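Local coordinates for sensor protein (Vibrio cholerae, PDB 3BY9), which probably autophosphorylates on histidine as a two-component kinase, its sensor domain, the part present here, binding C4-dicarboxylates such as succinate, at residues Ser224-Lys228 with Arg253-Lys258. Sequence-based numbering, arbitrary orientation.
Sequences SEWRK and RVLSPK. With CA (calcium ion), chain D.
One carboxylate oxygen, Glu-225 OE1, takes two cations, Lys-258 NZ at 2.9 Å and Arg-227 NH2 at 2.8 Å, and holds these like charges 4.3 Å apart (NH2 to NZ). In the C-terminal, PAS-like half of the DctB sensor domain, which holds one of its two calcium ions, this salt-bridge network links edge strand 223-226 of a four-stranded antiparallel sheet to the residue just after strand 250-257, with 238-245 lying between the two strands. Both segments are extended, and their nearest CA atoms stay far apart, 8.3 Å for Glu-225 and Lys-258 and 8.8 Å for Trp-226 and Leu-255, so side chains alone make the contact. Lys-258, all-trans from chi1 to chi4, reaches across; Glu-225 (m, t) meets it, while its OE2 bonds Tyr-5 OH of helix 5-27 and a water 2.9 Å away. Arg-227 folds back with chi1 p. Beside the charges, the buried Trp-226 ring (chi1 m, chi2 6°) packs CZ3 3.7 Å from Leu-255 CD2, and the CD of Arg-253 meets its edge at CZ2, 3.6 Å away. Arg-253 NE turns to Thr-169. Beyond the strand end, the calcium is bound by Asp-237, four waters and, at 2.5 Å, the backbone O of Lys-258.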
loop_
_atom_site.group_PDB
_atom_site.type_symbol
_atom_site.label_atom_id
_atom_site.label_comp_id
_atom_site.label_asym_id
_atom_site.label_seq_id
_atom_site.Cartn_x
_atom_site.Cartn_y
_atom_site.Cartn_z
ATOM N N SER A 224 7.263 -22.473 6.544
ATOM C CA SER A 224 6.184 -23.174 7.247
ATOM C C SER A 224 5.280 -23.896 6.268
ATOM O O SER A 224 5.676 -24.086 5.122
ATOM C CB SER A 224 5.345 -22.155 8.030
ATOM O OG SER A 224 4.528 -22.836 8.958
ATOM N N GLU A 225 4.118 -24.346 6.757
ATOM C CA GLU A 225 3.113 -25.001 5.889
ATOM C C GLU A 225 1.788 -24.459 6.314
ATOM O O GLU A 225 1.573 -24.222 7.511
ATOM C CB GLU A 225 3.085 -26.534 6.048
ATOM C CG GLU A 225 4.355 -27.213 5.569
ATOM C CD GLU A 225 4.245 -28.725 5.533
ATOM O OE1 GLU A 225 3.178 -29.245 5.911
ATOM O OE2 GLU A 225 5.233 -29.376 5.141
ATOM N N TRP A 226 0.913 -24.236 5.340
ATOM C CA TRP A 226 -0.442 -23.738 5.599
ATOM C C TRP A 226 -1.358 -24.898 5.224
ATOM O O TRP A 226 -1.243 -25.435 4.133
ATOM C CB TRP A 226 -0.765 -22.549 4.710
ATOM C CG TRP A 226 -0.048 -21.277 5.105
ATOM C CD1 TRP A 226 0.922 -21.126 6.072
ATOM C CD2 TRP A 226 -0.213 -19.990 4.493
ATOM N NE1 TRP A 226 1.373 -19.809 6.086
ATOM C CE2 TRP A 226 0.697 -19.099 5.132
ATOM C CE3 TRP A 226 -1.037 -19.505 3.459
ATOM C CZ2 TRP A 226 0.805 -17.744 4.770
ATOM C CZ3 TRP A 226 -0.920 -18.139 3.082
ATOM C CH2 TRP A 226 0.003 -17.283 3.749
ATOM N N ARG A 227 -2.251 -25.265 6.125
ATOM C CA ARG A 227 -3.163 -26.378 5.847
ATOM C C ARG A 227 -4.566 -26.039 6.267
ATOM O O ARG A 227 -4.803 -25.034 6.925
ATOM C CB ARG A 227 -2.710 -27.645 6.579
ATOM C CG ARG A 227 -3.112 -27.739 8.038
ATOM C CD ARG A 227 -2.559 -29.041 8.630
ATOM N NE ARG A 227 -1.094 -29.024 8.566
ATOM C CZ ARG A 227 -0.360 -29.459 7.540
ATOM N NH1 ARG A 227 -0.943 -29.982 6.460
ATOM N NH2 ARG A 227 0.963 -29.320 7.572
ATOM N N LYS A 228 -5.528 -26.848 5.809
ATOM C CA LYS A 228 -6.912 -26.645 6.191
ATOM C C LYS A 228 -7.215 -27.656 7.298
ATOM O O LYS A 228 -6.524 -28.663 7.443
ATOM C CB LYS A 228 -7.863 -26.879 4.981
ATOM C CG LYS A 228 -7.686 -25.817 3.892
ATOM C CD LYS A 228 -8.226 -24.500 4.367
ATOM C CE LYS A 228 -7.983 -23.404 3.371
ATOM N NZ LYS A 228 -8.763 -23.754 2.120
ATOM N N ARG A 253 5.109 -13.405 0.845
ATOM C CA ARG A 253 5.118 -14.847 1.047
ATOM C C ARG A 253 4.949 -15.561 -0.250
ATOM O O ARG A 253 4.127 -15.134 -1.074
ATOM C CB ARG A 253 3.932 -15.213 1.960
ATOM C CG ARG A 253 3.917 -14.327 3.250
ATOM C CD ARG A 253 2.792 -14.793 4.185
ATOM N NE ARG A 253 2.594 -14.011 5.424
ATOM C CZ ARG A 253 3.052 -14.416 6.608
ATOM N NH1 ARG A 253 3.777 -15.536 6.698
ATOM N NH2 ARG A 253 2.657 -13.801 7.711
ATOM N N VAL A 254 5.730 -16.622 -0.446
ATOM C CA VAL A 254 5.595 -17.414 -1.675
ATOM C C VAL A 254 4.992 -18.757 -1.243
ATOM O O VAL A 254 5.410 -19.368 -0.240
ATOM C CB VAL A 254 6.963 -17.571 -2.401
ATOM C CG1 VAL A 254 8.053 -18.107 -1.478
ATOM C CG2 VAL A 254 6.817 -18.557 -3.594
ATOM N N LEU A 255 3.960 -19.188 -1.982
ATOM C CA LEU A 255 3.218 -20.412 -1.650
ATOM C C LEU A 255 3.314 -21.411 -2.786
ATOM O O LEU A 255 3.070 -21.045 -3.934
ATOM C CB LEU A 255 1.734 -20.115 -1.491
ATOM C CG LEU A 255 1.197 -19.404 -0.262
ATOM C CD1 LEU A 255 1.791 -18.010 -0.245
ATOM C CD2 LEU A 255 -0.325 -19.285 -0.334
ATOM N N SER A 256 3.710 -22.638 -2.462
ATOM C CA SER A 256 3.793 -23.746 -3.450
ATOM C C SER A 256 2.915 -24.876 -2.946
ATOM O O SER A 256 2.994 -25.277 -1.787
ATOM C CB SER A 256 5.246 -24.269 -3.572
ATOM O OG SER A 256 6.100 -23.353 -4.253
ATOM N N PRO A 257 2.023 -25.406 -3.802
ATOM C CA PRO A 257 1.152 -26.508 -3.363
ATOM C C PRO A 257 1.998 -27.653 -2.824
ATOM O O PRO A 257 3.006 -28.041 -3.430
ATOM C CB PRO A 257 0.442 -26.925 -4.666
ATOM C CG PRO A 257 0.332 -25.616 -5.420
ATOM C CD PRO A 257 1.708 -24.972 -5.186
ATOM N N LYS A 258 1.566 -28.236 -1.704
ATOM C CA LYS A 258 2.308 -29.342 -1.105
ATOM C C LYS A 258 1.843 -30.621 -1.777
ATOM O O LYS A 258 0.684 -30.968 -1.631
ATOM C CB LYS A 258 2.022 -29.423 0.394
ATOM C CG LYS A 258 2.850 -30.521 1.090
ATOM C CD LYS A 258 2.608 -30.508 2.590
ATOM C CE LYS A 258 3.382 -31.630 3.271
ATOM N NZ LYS A 258 2.862 -31.787 4.651
HETATM CA CA CA D . -1.671 -31.382 -1.099
HETATM O O HOH W 1 6.055 -32.157 5.619
HETATM O O HOH W 2 -0.776 -32.591 0.817
HETATM O O HOH W 3 -2.165 -28.952 -2.060
HETATM O O HOH W 4 -2.571 -31.352 -3.482
HETATM O O HOH W 5 -3.873 -32.049 -0.432
#